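Local coordinates for protein sulfhydryl oxidase 1 (Homo sapiens, PDB 3LLK) that uses bound flavin-adenine dinucleotide to oxidise paired thiols to disulfides, probably handing the electrons on to molecular oxygen, at residues Phe34-Gly39 and Arg78-Tyr83; Asn70-Arg75 and Ser84-Ala89; Pro113-Phe118 and Ser208-Phe213. All blocks are in the same frame, centred on the assembly; numbering follows the deposited sequence.

In the fold
From the N terminus, the chain passes 34-39, runs through helices 39-55 and 60-75, and returns as strand 80-82, so contact 1 closes a largely helical loop. Contact 2 joins 70-75, the end of helix 60-75, to 84-89 in helix 83-92 around a much shorter connection that contains that same strand. Because their segments alternate, the two contacts cross, and they touch where Ile81 packs on Trp72 and Leu73. Contact 3 opens only later. It ties the loop before helix 118-134 to the loop between helices 185-203 and 239-249, at the flavin diphosphate, with its centre about 33 Å from the centres of the other two.

Contact 1 (Phe34-Gly39 and Arg78-Tyr83); sequences FPVLEG and RNKIPY
Leu37 and Ile81 form the central hydrogen-bonded pair of a small two-stranded antiparallel sheet, in which a tight, buried face contrasts with a looser outer one. Ile81 N donates to Leu37 O at 2.8 Å, and Leu37 N returns the bond to Ile81 O. Val36 and Pro82 make the adjoining non-hydrogen-bonded pair. Beyond it, Tyr83 N donates to Pro35 O at 2.9 Å in an almost straight bond (174°), which couples the sheet to the first turn of helix 83-92. On the packed face, CB of Leu37 and CB of Ile81 lie 4.4 Å apart, and the two side chains continue onto Leu45 and Leu42 of helix 39-55. With CG anti to the backbone N (chi1 -177°), the Tyr83 ring lies beside Leu37, whose CD1 meets it at the edge; the Tyr83 hydroxyl is hydrogen-bonded to Leu27 O. The other face carries Val36, Pro82, Glu38 and Lys80 and is held more loosely. The side chains of Glu38 and Lys80 lie side by side, yet their charges do not meet: Glu38 OE1 touches Lys80 CE, while NZ, carried on a chain bent near its end, rests 3.6 Å from Val36 CG1. At the margin a water donates to Glu38 OE1 and weakly to Asn79 OD1, and that same amide oxygen accepts a weak bond from Gly39 N at 3.5 Å.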
# COMPACT_ATOMS: atom_id res chain seq x y z
N PHE A 34 -10.98 -14.28 7.17
CA PHE A 34 -10.64 -15.18 8.27
C PHE A 34 -11.63 -15.09 9.42
O PHE A 34 -11.70 -14.07 10.11
CB PHE A 34 -9.24 -14.85 8.77
CG PHE A 34 -8.20 -14.85 7.68
CD1 PHE A 34 -7.53 -16.03 7.34
CD2 PHE A 34 -7.90 -13.69 6.97
CE1 PHE A 34 -6.58 -16.04 6.31
CE2 PHE A 34 -6.96 -13.69 5.94
CZ PHE A 34 -6.30 -14.87 5.61
N PRO A 35 -12.41 -16.17 9.66
CA PRO A 35 -13.40 -16.20 10.75
C PRO A 35 -12.76 -15.85 12.08
O PRO A 35 -13.41 -15.27 12.96
CB PRO A 35 -13.91 -17.65 10.74
CG PRO A 35 -13.61 -18.13 9.34
CD PRO A 35 -12.28 -17.49 9.03
N VAL A 36 -11.50 -16.20 12.24
CA VAL A 36 -10.79 -15.91 13.48
C VAL A 36 -9.40 -15.38 13.19
O VAL A 36 -8.68 -15.93 12.36
CB VAL A 36 -10.69 -17.18 14.38
CG1 VAL A 36 -9.73 -16.94 15.54
CG2 VAL A 36 -12.06 -17.57 14.91
N LEU A 37 -9.04 -14.31 13.88
CA LEU A 37 -7.74 -13.67 13.75
C LEU A 37 -6.91 -14.09 14.96
O LEU A 37 -7.26 -13.78 16.11
CB LEU A 37 -7.92 -12.15 13.74
CG LEU A 37 -8.90 -11.60 12.71
CD1 LEU A 37 -9.28 -10.16 13.06
CD2 LEU A 37 -8.28 -11.68 11.33
N GLU A 38 -5.81 -14.80 14.72
CA GLU A 38 -4.98 -15.29 15.82
C GLU A 38 -3.54 -15.50 15.39
O GLU A 38 -3.19 -15.34 14.22
CB GLU A 38 -5.54 -16.62 16.32
CG GLU A 38 -5.41 -17.72 15.28
CD GLU A 38 -6.17 -18.99 15.65
OE1 GLU A 38 -6.08 -19.43 16.81
OE2 GLU A 38 -6.85 -19.54 14.75
N GLY A 39 -2.71 -15.87 16.36
CA GLY A 39 -1.31 -16.12 16.10
C GLY A 39 -0.61 -14.95 15.42
O GLY A 39 -0.88 -13.78 15.73
N ARG A 78 -6.51 -10.94 24.67
CA ARG A 78 -6.67 -12.29 24.14
C ARG A 78 -5.71 -12.58 22.98
O ARG A 78 -5.11 -11.67 22.41
CB ARG A 78 -8.10 -12.51 23.66
CG ARG A 78 -9.15 -12.49 24.75
CD ARG A 78 -10.54 -12.61 24.15
NE ARG A 78 -11.60 -12.73 25.15
CZ ARG A 78 -12.90 -12.64 24.89
NH1 ARG A 78 -13.31 -12.43 23.64
NH2 ARG A 78 -13.79 -12.77 25.86
N ASN A 79 -5.59 -13.85 22.64
CA ASN A 79 -4.71 -14.25 21.54
C ASN A 79 -5.56 -14.47 20.29
O ASN A 79 -5.05 -14.48 19.18
CB ASN A 79 -3.97 -15.54 21.91
CG ASN A 79 -2.82 -15.85 20.96
OD1 ASN A 79 -3.02 -16.22 19.80
ND2 ASN A 79 -1.59 -15.69 21.46
N LYS A 80 -6.86 -14.64 20.49
CA LYS A 80 -7.78 -14.88 19.38
C LYS A 80 -8.87 -13.82 19.35
O LYS A 80 -9.49 -13.52 20.38
CB LYS A 80 -8.40 -16.27 19.50
CG LYS A 80 -7.39 -17.40 19.52
CD LYS A 80 -8.01 -18.72 19.99
CE LYS A 80 -8.96 -19.32 18.97
NZ LYS A 80 -10.16 -18.48 18.73
N ILE A 81 -9.12 -13.26 18.17
CA ILE A 81 -10.15 -12.25 18.00
C ILE A 81 -11.07 -12.67 16.86
O ILE A 81 -10.66 -12.71 15.71
CB ILE A 81 -9.53 -10.87 17.64
CG1 ILE A 81 -8.70 -10.34 18.81
CG2 ILE A 81 -10.64 -9.88 17.28
CD1 ILE A 81 -8.04 -9.00 18.55
N PRO A 82 -12.33 -13.01 17.18
CA PRO A 82 -13.26 -13.41 16.12
C PRO A 82 -13.47 -12.23 15.17
O PRO A 82 -13.59 -11.08 15.60
CB PRO A 82 -14.54 -13.75 16.89
CG PRO A 82 -14.05 -14.21 18.22
CD PRO A 82 -12.93 -13.21 18.51
N TYR A 83 -13.52 -12.50 13.87
CA TYR A 83 -13.72 -11.40 12.95
C TYR A 83 -15.03 -10.68 13.27
O TYR A 83 -15.11 -9.44 13.18
CB TYR A 83 -13.75 -11.87 11.50
CG TYR A 83 -13.89 -10.70 10.57
CD1 TYR A 83 -12.83 -9.80 10.40
CD2 TYR A 83 -15.10 -10.43 9.94
CE1 TYR A 83 -12.99 -8.65 9.63
CE2 TYR A 83 -15.28 -9.28 9.17
CZ TYR A 83 -14.22 -8.39 9.03
OH TYR A 83 -14.40 -7.24 8.30
O HOH W 1 -4.37 -18.99 18.60

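Contact 2 (Asn70-Arg75 and Ser84-Ala89); sequences NEWLKR and SFFKTA
The helical segments that carry Trp72 and Ala89 run roughly antiparallel, at 143°, with their axes 11.4 Å apart at closest approach, a wide spacing bridged by aromatic side chains. Trp72 does most of the bridging. Its CG is anti to the backbone N (chi1 180°), and the indole extends to the second helix, where the Ala89 methyl sits over one face in a CH-pi contact, its CB 3.8 Å from the centroid of the six-membered ring. Two phenylalanines meet the outer atoms of the same ring. Trp72 CZ2 lies over a face of Phe85, 3.4 Å from CE2, with the ring planes inclined at 58°; Trp72 CZ3 instead approaches Phe86 in plane, at the CD1 edge, 3.6 Å away. Leu73 adds its CD2 against Phe86 CE1. An alanine in place of Trp72 would probably open a gap between the helices, taking the aromatic surface from under the Ala89 methyl and leaving the Phe85 ring freer to turn. Around this layer, Phe86 continues onto Leu27 of helix 16-30, Leu73 packs on Val49 of helix 39-55, and Ile81 of strand 80-82 touches the indole.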
# COMPACT_ATOMS: atom_id res chain seq x y z
N ASN A 70 -6.82 1.20 16.23
CA ASN A 70 -5.50 0.81 16.71
C ASN A 70 -5.55 0.55 18.22
O ASN A 70 -5.08 -0.48 18.70
CB ASN A 70 -4.48 1.91 16.41
CG ASN A 70 -3.05 1.46 16.64
OD1 ASN A 70 -2.18 2.26 16.98
ND2 ASN A 70 -2.80 0.17 16.44
N GLU A 71 -6.13 1.50 18.96
CA GLU A 71 -6.23 1.39 20.41
C GLU A 71 -7.12 0.23 20.85
O GLU A 71 -6.84 -0.45 21.84
CB GLU A 71 -6.73 2.70 21.02
CG GLU A 71 -5.70 3.82 20.96
CD GLU A 71 -4.33 3.36 21.45
OE1 GLU A 71 -4.26 2.78 22.56
OE2 GLU A 71 -3.33 3.58 20.74
N TRP A 72 -8.21 -0.00 20.12
CA TRP A 72 -9.09 -1.11 20.44
C TRP A 72 -8.32 -2.42 20.33
O TRP A 72 -8.44 -3.30 21.18
CB TRP A 72 -10.28 -1.14 19.49
CG TRP A 72 -11.22 -2.27 19.78
CD1 TRP A 72 -12.22 -2.28 20.72
CD2 TRP A 72 -11.24 -3.56 19.16
NE1 TRP A 72 -12.86 -3.50 20.71
CE2 TRP A 72 -12.28 -4.30 19.77
CE3 TRP A 72 -10.47 -4.16 18.15
CZ2 TRP A 72 -12.57 -5.62 19.40
CZ3 TRP A 72 -10.77 -5.48 17.78
CH2 TRP A 72 -11.81 -6.19 18.41
N LEU A 73 -7.53 -2.55 19.27
CA LEU A 73 -6.72 -3.75 19.04
C LEU A 73 -5.70 -3.94 20.16
O LEU A 73 -5.53 -5.06 20.67
CB LEU A 73 -5.98 -3.67 17.71
CG LEU A 73 -6.80 -3.92 16.44
CD1 LEU A 73 -5.96 -3.63 15.20
CD2 LEU A 73 -7.27 -5.37 16.44
N LYS A 74 -5.03 -2.86 20.52
CA LYS A 74 -4.02 -2.89 21.57
C LYS A 74 -4.60 -3.35 22.91
O LYS A 74 -3.90 -3.97 23.70
CB LYS A 74 -3.37 -1.51 21.73
CG LYS A 74 -2.37 -1.17 20.62
CD LYS A 74 -2.03 0.31 20.58
CE LYS A 74 -1.39 0.79 21.87
NZ LYS A 74 -1.16 2.26 21.85
N ARG A 75 -5.87 -3.05 23.14
CA ARG A 75 -6.51 -3.46 24.39
C ARG A 75 -6.91 -4.93 24.44
O ARG A 75 -6.94 -5.52 25.51
CB ARG A 75 -7.75 -2.59 24.66
CG ARG A 75 -7.42 -1.27 25.30
CD ARG A 75 -8.66 -0.44 25.46
NE ARG A 75 -9.21 -0.06 24.17
CZ ARG A 75 -10.43 0.44 23.99
NH1 ARG A 75 -11.23 0.60 25.03
NH2 ARG A 75 -10.84 0.77 22.78
N SER A 84 -16.06 -11.43 13.65
CA SER A 84 -17.35 -10.82 13.96
C SER A 84 -17.19 -9.77 15.05
O SER A 84 -17.85 -8.73 15.03
CB SER A 84 -18.37 -11.90 14.38
OG SER A 84 -17.89 -12.71 15.44
N PHE A 85 -16.29 -10.03 15.99
CA PHE A 85 -16.01 -9.12 17.09
C PHE A 85 -15.29 -7.87 16.55
O PHE A 85 -15.52 -6.76 17.03
CB PHE A 85 -15.14 -9.83 18.12
CG PHE A 85 -15.00 -9.09 19.42
CD1 PHE A 85 -16.12 -8.55 20.06
CD2 PHE A 85 -13.76 -8.95 20.03
CE1 PHE A 85 -16.01 -7.89 21.28
CE2 PHE A 85 -13.63 -8.29 21.25
CZ PHE A 85 -14.75 -7.76 21.88
N PHE A 86 -14.41 -8.06 15.57
CA PHE A 86 -13.68 -6.95 14.96
C PHE A 86 -14.66 -6.11 14.12
O PHE A 86 -14.55 -4.89 14.07
CB PHE A 86 -12.56 -7.50 14.07
CG PHE A 86 -11.68 -6.44 13.44
CD1 PHE A 86 -10.86 -5.64 14.23
CD2 PHE A 86 -11.62 -6.29 12.06
CE1 PHE A 86 -9.98 -4.71 13.65
CE2 PHE A 86 -10.75 -5.36 11.46
CZ PHE A 86 -9.93 -4.57 12.27
N LYS A 87 -15.61 -6.78 13.46
CA LYS A 87 -16.60 -6.08 12.63
C LYS A 87 -17.46 -5.16 13.49
O LYS A 87 -17.84 -4.06 13.07
CB LYS A 87 -17.52 -7.08 11.93
CG LYS A 87 -18.73 -6.45 11.24
CD LYS A 87 -19.56 -7.48 10.50
CE LYS A 87 -20.80 -6.86 9.90
NZ LYS A 87 -21.66 -6.27 10.96
N THR A 88 -17.77 -5.62 14.70
CA THR A 88 -18.57 -4.84 15.62
C THR A 88 -17.80 -3.59 16.03
O THR A 88 -18.39 -2.51 16.15
CB THR A 88 -18.93 -5.67 16.87
OG1 THR A 88 -19.75 -6.78 16.47
CG2 THR A 88 -19.70 -4.84 17.88
N ALA A 89 -16.49 -3.72 16.21
CA ALA A 89 -15.64 -2.59 16.58
C ALA A 89 -15.59 -1.56 15.45
O ALA A 89 -15.56 -0.35 15.70
CB ALA A 89 -14.23 -3.08 16.93

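Contact 3 (Pro113-Phe118 and Ser208-Phe213); sequences PHFRGF and SEDPQF. With FAD (flavin-adenine dinucleotide), chain D.
Arg116 and Phe213 form a cation-pi stack beside the diphosphate of the flavin cofactor, where two loops of this Erv1/Alr-type sulfhydryl oxidase meet. The guanidinium lies flat on the ring, the planes only 17° apart and Arg116 CZ 3.8 Å from the ring centroid, with NH1 over the centre of the ring. The aromatic face thus backs the cation and would limit its rotation.

Polar contacts hold the same group from its nitrogens. A bend at chi3 (76°) carries NE to O2P of the cofactor, to which it donates a short hydrogen bond of 2.5 Å. NH1 is hydrogen-bonded to Gln109 O and NH2, weakly, to Gly107 O, so backbone carbonyls share the hold on the arginine. The positive charge would be expected to offset some of the negative charge of the phosphates. Asp210 adds an acidic neighbour, but its OD1 meets the methylene carbon CD of Arg116, at 3.3 Å, rather than the guanidinium nitrogens. Its other oxygen, OD2, accepts from Gln212 N at 3.1 Å, an Asx turn within the type I turn from Asp210 to Phe213, and is also hydrogen-bonded to Ser111 OG. That turn presents Phe213 to the arginine.

The remaining interactions are packing. Phe115 is sandwiched: Asp210 CA lies over the centre of one face in a CH-pi contact, 3.7 Å from the centroid, and His114 NE2 lies over the opposite face, offset toward the rim. The Pro211 and Phe115 side chains cross at about a right angle, with Pro211 CD 3.5 Å from Phe115 CE1. The nearest approach between the two segments is Phe115 CB to Asp210 OD1, 3.1 Å.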
# COMPACT_ATOMS: atom_id res chain seq x y z
N PRO A 113 -13.90 -4.07 -14.79
CA PRO A 113 -13.99 -4.45 -13.38
C PRO A 113 -12.89 -5.38 -12.85
O PRO A 113 -12.40 -5.19 -11.73
CB PRO A 113 -15.37 -5.09 -13.29
CG PRO A 113 -16.17 -4.25 -14.26
CD PRO A 113 -15.22 -4.18 -15.44
N HIS A 114 -12.50 -6.37 -13.63
CA HIS A 114 -11.46 -7.30 -13.18
C HIS A 114 -10.03 -6.74 -13.28
O HIS A 114 -9.09 -7.35 -12.78
CB HIS A 114 -11.56 -8.62 -13.95
CG HIS A 114 -11.52 -8.47 -15.44
ND1 HIS A 114 -12.62 -8.14 -16.19
CD2 HIS A 114 -10.50 -8.60 -16.32
CE1 HIS A 114 -12.29 -8.06 -17.46
NE2 HIS A 114 -11.00 -8.33 -17.57
N PHE A 115 -9.87 -5.59 -13.93
CA PHE A 115 -8.54 -4.98 -14.06
C PHE A 115 -8.29 -3.99 -12.93
O PHE A 115 -9.21 -3.35 -12.43
CB PHE A 115 -8.41 -4.22 -15.39
CG PHE A 115 -8.29 -5.10 -16.61
CD1 PHE A 115 -8.95 -4.76 -17.79
CD2 PHE A 115 -7.50 -6.25 -16.59
CE1 PHE A 115 -8.83 -5.55 -18.93
CE2 PHE A 115 -7.38 -7.05 -17.72
CZ PHE A 115 -8.04 -6.70 -18.90
N ARG A 116 -7.02 -3.88 -12.55
CA ARG A 116 -6.60 -2.93 -11.53
C ARG A 116 -7.44 -3.01 -10.25
O ARG A 116 -7.63 -4.08 -9.68
CB ARG A 116 -6.65 -1.53 -12.13
CG ARG A 116 -6.01 -1.46 -13.53
CD ARG A 116 -5.94 -0.05 -14.08
NE ARG A 116 -4.86 0.71 -13.46
CZ ARG A 116 -4.93 2.00 -13.13
NH1 ARG A 116 -6.04 2.68 -13.37
NH2 ARG A 116 -3.89 2.60 -12.56
N GLY A 117 -7.93 -1.86 -9.79
CA GLY A 117 -8.73 -1.87 -8.59
C GLY A 117 -7.94 -1.95 -7.29
O GLY A 117 -6.92 -1.29 -7.13
N PHE A 118 -8.41 -2.78 -6.37
CA PHE A 118 -7.76 -2.91 -5.07
C PHE A 118 -6.25 -3.12 -5.12
O PHE A 118 -5.52 -2.44 -4.42
CB PHE A 118 -8.40 -4.04 -4.25
CG PHE A 118 -7.75 -4.26 -2.92
CD1 PHE A 118 -7.77 -3.25 -1.94
CD2 PHE A 118 -7.08 -5.44 -2.64
CE1 PHE A 118 -7.14 -3.43 -0.72
CE2 PHE A 118 -6.44 -5.63 -1.42
CZ PHE A 118 -6.47 -4.63 -0.45
N SER A 208 -3.23 -10.58 -18.78
CA SER A 208 -3.94 -9.97 -17.66
C SER A 208 -3.73 -8.47 -17.51
O SER A 208 -4.24 -7.84 -16.58
CB SER A 208 -3.52 -10.66 -16.36
OG SER A 208 -2.14 -10.46 -16.11
N GLU A 209 -2.97 -7.88 -18.42
CA GLU A 209 -2.67 -6.45 -18.39
C GLU A 209 -3.85 -5.60 -18.88
O GLU A 209 -4.42 -5.88 -19.93
CB GLU A 209 -1.44 -6.18 -19.25
CG GLU A 209 -0.98 -4.74 -19.29
CD GLU A 209 0.18 -4.56 -20.25
OE1 GLU A 209 -0.02 -4.73 -21.47
OE2 GLU A 209 1.31 -4.27 -19.78
N ASP A 210 -4.21 -4.58 -18.12
CA ASP A 210 -5.29 -3.68 -18.53
C ASP A 210 -4.77 -2.95 -19.77
O ASP A 210 -3.80 -2.20 -19.69
CB ASP A 210 -5.60 -2.69 -17.40
CG ASP A 210 -6.87 -1.88 -17.65
OD1 ASP A 210 -7.52 -1.48 -16.66
OD2 ASP A 210 -7.21 -1.64 -18.83
N PRO A 211 -5.41 -3.17 -20.93
CA PRO A 211 -4.96 -2.50 -22.16
C PRO A 211 -4.82 -0.99 -22.05
O PRO A 211 -3.95 -0.39 -22.69
CB PRO A 211 -6.03 -2.91 -23.18
CG PRO A 211 -6.45 -4.27 -22.69
CD PRO A 211 -6.57 -4.03 -21.20
N GLN A 212 -5.67 -0.38 -21.23
CA GLN A 212 -5.64 1.07 -21.08
C GLN A 212 -4.55 1.57 -20.14
O GLN A 212 -4.30 2.77 -20.06
CB GLN A 212 -7.01 1.55 -20.59
CG GLN A 212 -7.65 2.61 -21.48
CD GLN A 212 -7.47 2.32 -22.97
OE1 GLN A 212 -7.82 1.25 -23.46
NE2 GLN A 212 -6.92 3.28 -23.69
N PHE A 213 -3.89 0.65 -19.44
CA PHE A 213 -2.82 1.02 -18.51
C PHE A 213 -1.66 0.03 -18.62
O PHE A 213 -1.44 -0.78 -17.72
CB PHE A 213 -3.38 1.04 -17.09
CG PHE A 213 -4.43 2.09 -16.88
CD1 PHE A 213 -4.07 3.40 -16.58
CD2 PHE A 213 -5.78 1.78 -17.04
CE1 PHE A 213 -5.03 4.40 -16.43
CE2 PHE A 213 -6.76 2.77 -16.90
CZ PHE A 213 -6.38 4.09 -16.59
PA FAD D . -0.13 -1.12 -10.23
O1A FAD D . -1.18 -1.63 -9.31
O2A FAD D . 1.09 -1.90 -10.58
O5B FAD D . 0.36 0.30 -9.79
C5B FAD D . -0.37 1.22 -8.98
C4B FAD D . 0.13 2.55 -9.47
O4B FAD D . 1.29 2.84 -8.65
C3B FAD D . 0.35 3.01 -10.93
O3B FAD D . -0.82 3.43 -11.64
C2B FAD D . 1.40 4.00 -10.73
O2B FAD D . 0.96 5.30 -10.47
C1B FAD D . 2.21 3.52 -9.52
N9A FAD D . 3.37 2.72 -9.71
C8A FAD D . 3.76 1.82 -10.74
N7A FAD D . 4.92 1.27 -10.61
C5A FAD D . 5.38 1.84 -9.43
C6A FAD D . 6.61 1.68 -8.78
N6A FAD D . 7.61 0.92 -9.25
N1A FAD D . 6.87 2.37 -7.61
C2A FAD D . 6.00 3.27 -7.07
N3A FAD D . 4.77 3.44 -7.72
C4A FAD D . 4.51 2.68 -8.91
N1 FAD D . -0.52 -9.59 -10.16
C2 FAD D . -0.30 -10.69 -10.96
O2 FAD D . -1.07 -10.84 -11.92
N3 FAD D . 0.80 -11.42 -10.51
C4 FAD D . 1.63 -11.15 -9.40
O4 FAD D . 2.58 -11.96 -9.10
C4X FAD D . 1.32 -10.02 -8.66
N5 FAD D . 2.04 -9.72 -7.46
C5X FAD D . 1.71 -8.65 -6.59
C6 FAD D . 2.41 -8.53 -5.37
C7 FAD D . 2.09 -7.44 -4.52
C7M FAD D . 2.90 -7.38 -3.22
C8 FAD D . 1.09 -6.49 -4.87
C8M FAD D . 0.63 -5.26 -4.12
C9 FAD D . 0.38 -6.66 -6.06
C9A FAD D . 0.59 -7.74 -6.96
N10 FAD D . -0.00 -8.12 -8.27
C10 FAD D . 0.21 -9.22 -9.06
C1' FAD D . -0.86 -7.13 -8.85
C2' FAD D . -0.25 -6.10 -9.75
O2' FAD D . 1.05 -5.69 -9.27
C3' FAD D . -1.04 -4.85 -10.03
O3' FAD D . -1.40 -4.23 -8.81
C4' FAD D . -2.23 -4.90 -10.98
O4' FAD D . -1.94 -5.73 -12.13
C5' FAD D . -2.83 -3.62 -11.39
O5' FAD D . -1.85 -2.94 -12.17
P FAD D . -1.89 -1.42 -12.52
O1P FAD D . -1.41 -1.39 -13.90
O2P FAD D . -3.22 -0.80 -12.29
O3P FAD D . -0.83 -0.64 -11.58